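Local coordinates for HAT1-interacting factor 1 (Saccharomyces cerevisiae, PDB 4NQ0), which acts as a histone H3–H4 chaperone within the nuclear HAT-B acetyltransferase complex and takes part in chromatin assembly and telomere silencing, at residues A[58-68]-A[209-219]. Sequence-based numbering, arbitrary orientation.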
loop_
_atom_site.group_PDB
_atom_site.type_symbol
_atom_site.label_atom_id
_atom_site.label_comp_id
_atom_site.label_asym_id
_atom_site.label_seq_id
_atom_site.Cartn_x
_atom_site.Cartn_y
_atom_site.Cartn_z
ATOM N N LEU A 58 21.359 -4.836 -5.163
ATOM C CA LEU A 58 19.950 -4.468 -5.136
ATOM C C LEU A 58 19.750 -3.256 -4.245
ATOM O O LEU A 58 20.178 -3.264 -3.100
ATOM C CB LEU A 58 19.105 -5.637 -4.635
ATOM C CG LEU A 58 18.477 -6.554 -5.694
ATOM C CD1 LEU A 58 19.227 -6.495 -7.022
ATOM C CD2 LEU A 58 18.389 -7.989 -5.164
ATOM N N PRO A 59 19.083 -2.209 -4.761
ATOM C CA PRO A 59 18.883 -1.022 -3.953
ATOM C C PRO A 59 17.879 -1.255 -2.835
ATOM O O PRO A 59 17.087 -2.201 -2.889
ATOM C CB PRO A 59 18.346 -0.006 -4.954
ATOM C CG PRO A 59 17.690 -0.787 -5.951
ATOM C CD PRO A 59 18.439 -2.079 -6.073
ATOM N N ASP A 60 17.941 -0.398 -1.826
ATOM C CA ASP A 60 17.059 -0.474 -0.672
ATOM C C ASP A 60 15.642 -0.152 -1.143
ATOM O O ASP A 60 15.434 0.871 -1.776
ATOM C CB ASP A 60 17.533 0.533 0.379
ATOM C CG ASP A 60 16.822 0.383 1.719
ATOM O OD1 ASP A 60 15.604 0.118 1.737
ATOM O OD2 ASP A 60 17.500 0.540 2.768
ATOM N N PRO A 61 14.667 -1.036 -0.857
ATOM C CA PRO A 61 13.279 -0.742 -1.254
ATOM C C PRO A 61 12.738 0.576 -0.683
ATOM O O PRO A 61 11.844 1.180 -1.279
ATOM C CB PRO A 61 12.480 -1.932 -0.715
ATOM C CG PRO A 61 13.439 -2.745 0.113
ATOM C CD PRO A 61 14.812 -2.355 -0.217
ATOM N N GLU A 62 13.264 1.017 0.461
ATOM C CA GLU A 62 12.884 2.321 1.015
ATOM C C GLU A 62 13.156 3.500 0.087
ATOM O O GLU A 62 12.456 4.500 0.159
ATOM C CB GLU A 62 13.601 2.577 2.331
ATOM C CG GLU A 62 13.252 1.628 3.432
ATOM C CD GLU A 62 12.308 2.252 4.413
ATOM O OE1 GLU A 62 12.797 2.710 5.472
ATOM O OE2 GLU A 62 11.088 2.317 4.109
ATOM N N LEU A 63 14.174 3.401 -0.773
ATOM C CA LEU A 63 14.419 4.444 -1.763
ATOM C C LEU A 63 13.211 4.606 -2.680
ATOM O O LEU A 63 12.846 5.720 -3.042
ATOM C CB LEU A 63 15.671 4.154 -2.595
ATOM C CG LEU A 63 17.005 4.296 -1.846
ATOM C CD1 LEU A 63 18.116 3.638 -2.618
ATOM C CD2 LEU A 63 17.338 5.753 -1.567
ATOM N N PHE A 64 12.589 3.489 -3.036
ATOM C CA PHE A 64 11.410 3.508 -3.894
ATOM C C PHE A 64 10.167 3.962 -3.138
ATOM O O PHE A 64 9.392 4.792 -3.633
ATOM C CB PHE A 64 11.222 2.124 -4.533
ATOM C CG PHE A 64 12.261 1.800 -5.574
ATOM C CD1 PHE A 64 12.025 2.076 -6.914
ATOM C CD2 PHE A 64 13.484 1.240 -5.214
ATOM C CE1 PHE A 64 12.984 1.786 -7.886
ATOM C CE2 PHE A 64 14.443 0.958 -6.177
ATOM C CZ PHE A 64 14.194 1.224 -7.507
ATOM N N THR A 65 9.999 3.474 -1.911
ATOM C CA THR A 65 8.789 3.805 -1.137
ATOM C C THR A 65 8.761 5.258 -0.667
ATOM O O THR A 65 7.726 5.931 -0.767
ATOM C CB THR A 65 8.582 2.846 0.047
ATOM O OG1 THR A 65 9.643 3.003 0.997
ATOM C CG2 THR A 65 8.549 1.406 -0.453
ATOM N N ILE A 66 9.897 5.757 -0.193
ATOM C CA ILE A 66 10.026 7.179 0.142
ATOM C C ILE A 66 9.827 8.050 -1.100
ATOM O O ILE A 66 9.078 9.034 -1.060
ATOM C CB ILE A 66 11.389 7.484 0.809
ATOM C CG1 ILE A 66 11.479 6.766 2.164
ATOM C CG2 ILE A 66 11.571 8.984 1.007
ATOM C CD1 ILE A 66 12.871 6.636 2.684
ATOM N N PHE A 67 10.470 7.672 -2.208
ATOM C CA PHE A 67 10.344 8.396 -3.478
ATOM C C PHE A 67 8.860 8.468 -3.871
ATOM O O PHE A 67 8.350 9.533 -4.233
ATOM C CB PHE A 67 11.171 7.675 -4.560
ATOM C CG PHE A 67 11.495 8.494 -5.813
ATOM C CD1 PHE A 67 10.876 9.708 -6.114
ATOM C CD2 PHE A 67 12.405 7.982 -6.729
ATOM C CE1 PHE A 67 11.193 10.391 -7.288
ATOM C CE2 PHE A 67 12.725 8.661 -7.898
ATOM C CZ PHE A 67 12.120 9.865 -8.174
ATOM N N ALA A 68 8.164 7.338 -3.780
ATOM C CA ALA A 68 6.756 7.275 -4.157
ATOM C C ALA A 68 5.895 8.174 -3.270
ATOM O O ALA A 68 5.079 8.940 -3.770
ATOM C CB ALA A 68 6.256 5.845 -4.100
ATOM N N LEU A 209 6.871 3.286 -8.956
ATOM C CA LEU A 209 7.923 3.193 -7.946
ATOM C C LEU A 209 7.569 2.173 -6.873
ATOM O O LEU A 209 8.436 1.442 -6.406
ATOM C CB LEU A 209 8.204 4.560 -7.315
ATOM C CG LEU A 209 9.026 5.507 -8.205
ATOM C CD1 LEU A 209 8.796 6.943 -7.817
ATOM C CD2 LEU A 209 10.510 5.135 -8.120
ATOM N N LEU A 210 6.300 2.127 -6.482
ATOM C CA LEU A 210 5.845 1.119 -5.520
ATOM C C LEU A 210 5.848 -0.294 -6.116
ATOM O O LEU A 210 6.178 -1.260 -5.405
ATOM C CB LEU A 210 4.475 1.483 -4.950
ATOM C CG LEU A 210 4.461 2.697 -4.034
ATOM C CD1 LEU A 210 3.039 3.219 -3.813
ATOM C CD2 LEU A 210 5.133 2.367 -2.694
ATOM N N ALA A 211 5.520 -0.430 -7.412
ATOM C CA ALA A 211 5.606 -1.743 -8.070
ATOM C C ALA A 211 7.014 -2.296 -7.899
ATOM O O ALA A 211 7.204 -3.482 -7.631
ATOM C CB ALA A 211 5.226 -1.668 -9.572
ATOM N N GLN A 212 8.002 -1.418 -8.017
ATOM C CA GLN A 212 9.388 -1.810 -7.815
ATOM C C GLN A 212 9.738 -2.069 -6.347
ATOM O O GLN A 212 10.563 -2.927 -6.057
ATOM C CB GLN A 212 10.320 -0.768 -8.436
ATOM C CG GLN A 212 10.149 -0.674 -9.963
ATOM C CD GLN A 212 10.882 0.493 -10.558
ATOM O OE1 GLN A 212 12.079 0.408 -10.814
ATOM N NE2 GLN A 212 10.167 1.598 -10.801
ATOM N N ALA A 213 9.132 -1.337 -5.418
ATOM C CA ALA A 213 9.274 -1.688 -3.992
ATOM C C ALA A 213 8.806 -3.124 -3.725
ATOM O O ALA A 213 9.488 -3.889 -3.022
ATOM C CB ALA A 213 8.523 -0.712 -3.108
ATOM N N LEU A 214 7.658 -3.478 -4.303
ATOM C CA LEU A 214 7.088 -4.815 -4.163
ATOM C C LEU A 214 8.042 -5.845 -4.713
ATOM O O LEU A 214 8.290 -6.869 -4.096
ATOM C CB LEU A 214 5.779 -4.951 -4.946
ATOM C CG LEU A 214 4.489 -4.416 -4.353
ATOM C CD1 LEU A 214 3.384 -4.569 -5.394
ATOM C CD2 LEU A 214 4.125 -5.144 -3.055
ATOM N N MET A 215 8.525 -5.571 -5.916
ATOM C CA MET A 215 9.494 -6.423 -6.590
ATOM C C MET A 215 10.660 -6.735 -5.658
ATOM O O MET A 215 11.046 -7.892 -5.503
ATOM C CB MET A 215 9.955 -5.709 -7.870
ATOM C CG MET A 215 11.197 -6.217 -8.568
ATOM S SD MET A 215 11.750 -4.982 -9.787
ATOM C CE MET A 215 10.273 -4.772 -10.791
ATOM N N LEU A 216 11.202 -5.702 -5.025
ATOM C CA LEU A 216 12.380 -5.848 -4.164
ATOM C C LEU A 216 12.054 -6.588 -2.855
ATOM O O LEU A 216 12.762 -7.527 -2.469
ATOM C CB LEU A 216 12.996 -4.471 -3.886
ATOM C CG LEU A 216 13.628 -3.806 -5.118
ATOM C CD1 LEU A 216 13.864 -2.312 -4.922
ATOM C CD2 LEU A 216 14.932 -4.519 -5.490
ATOM N N LEU A 217 10.981 -6.171 -2.189
ATOM C CA LEU A 217 10.530 -6.805 -0.950
ATOM C C LEU A 217 10.131 -8.270 -1.157
ATOM O O LEU A 217 10.413 -9.117 -0.313
ATOM C CB LEU A 217 9.343 -6.030 -0.358
ATOM C CG LEU A 217 9.636 -4.633 0.193
ATOM C CD1 LEU A 217 8.349 -3.841 0.384
ATOM C CD2 LEU A 217 10.404 -4.725 1.508
ATOM N N GLY A 218 9.490 -8.556 -2.288
ATOM C CA GLY A 218 8.999 -9.899 -2.600
ATOM C C GLY A 218 9.993 -10.854 -3.258
ATOM O O GLY A 218 9.708 -12.044 -3.405
ATOM N N ARG A 219 11.149 -10.334 -3.669
ATOM C CA ARG A 219 12.233 -11.156 -4.216
ATOM C C ARG A 219 12.413 -12.434 -3.383
ATOM O O ARG A 219 12.627 -12.355 -2.170
ATOM C CB ARG A 219 13.536 -10.355 -4.216
ATOM C CG ARG A 219 14.727 -11.039 -4.880
ATOM C CD ARG A 219 16.017 -10.283 -4.568
ATOM N NE ARG A 219 17.228 -11.056 -4.876
ATOM C CZ ARG A 219 17.877 -11.852 -4.022
ATOM N NH1 ARG A 219 18.971 -12.493 -4.424
ATOM N NH2 ARG A 219 17.447 -12.018 -2.770
#
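Phe-64 enters as a knob into the hole formed by Leu-209, Gln-212, Ala-213 and Leu-216. With CG anti to the carbonyl carbon (chi1 -71°), the Phe-64 side chain crosses those of Leu-209 and Leu-216 at about a right angle. Leu-209 CD2 lies 3.6 Å from Phe-64 CD1, and Leu-216 CD1 is 3.6 Å from Phe-64 CE2. The Gln-212 amide, its plane turned 60° from the ring, brings OE1 to 3.4 Å from Phe-64 CE1; OE1 also accepts a hydrogen bond from Arg-190 N. An alanine replacing Phe-64 would probably open a gap between Leu-209 and Leu-216 and leave the Gln-212 side chain less firmly packed. Leu-209 CD2 touches both phenylalanine rings, while CD1 lies over one face of Phe-67, 3.8 Å from the ring centroid, in a CH-pi contact. Beside this row, Thr-65 CG2 presses on Ala-213 CB at a tight 3.4 Å, and Ala-68 CB rests against Leu-210 CG. At the other end, Pro-61, in the first turn after the N-cap Asp-60, packs on Leu-216 and Leu-217. The axes of 61-68 and 209-218 approach to 8.1 Å, 156° apart in direction: an antiparallel helix pair as in TPR folds, consistent with the interrupted SHNi-TPR architecture of the NASP family.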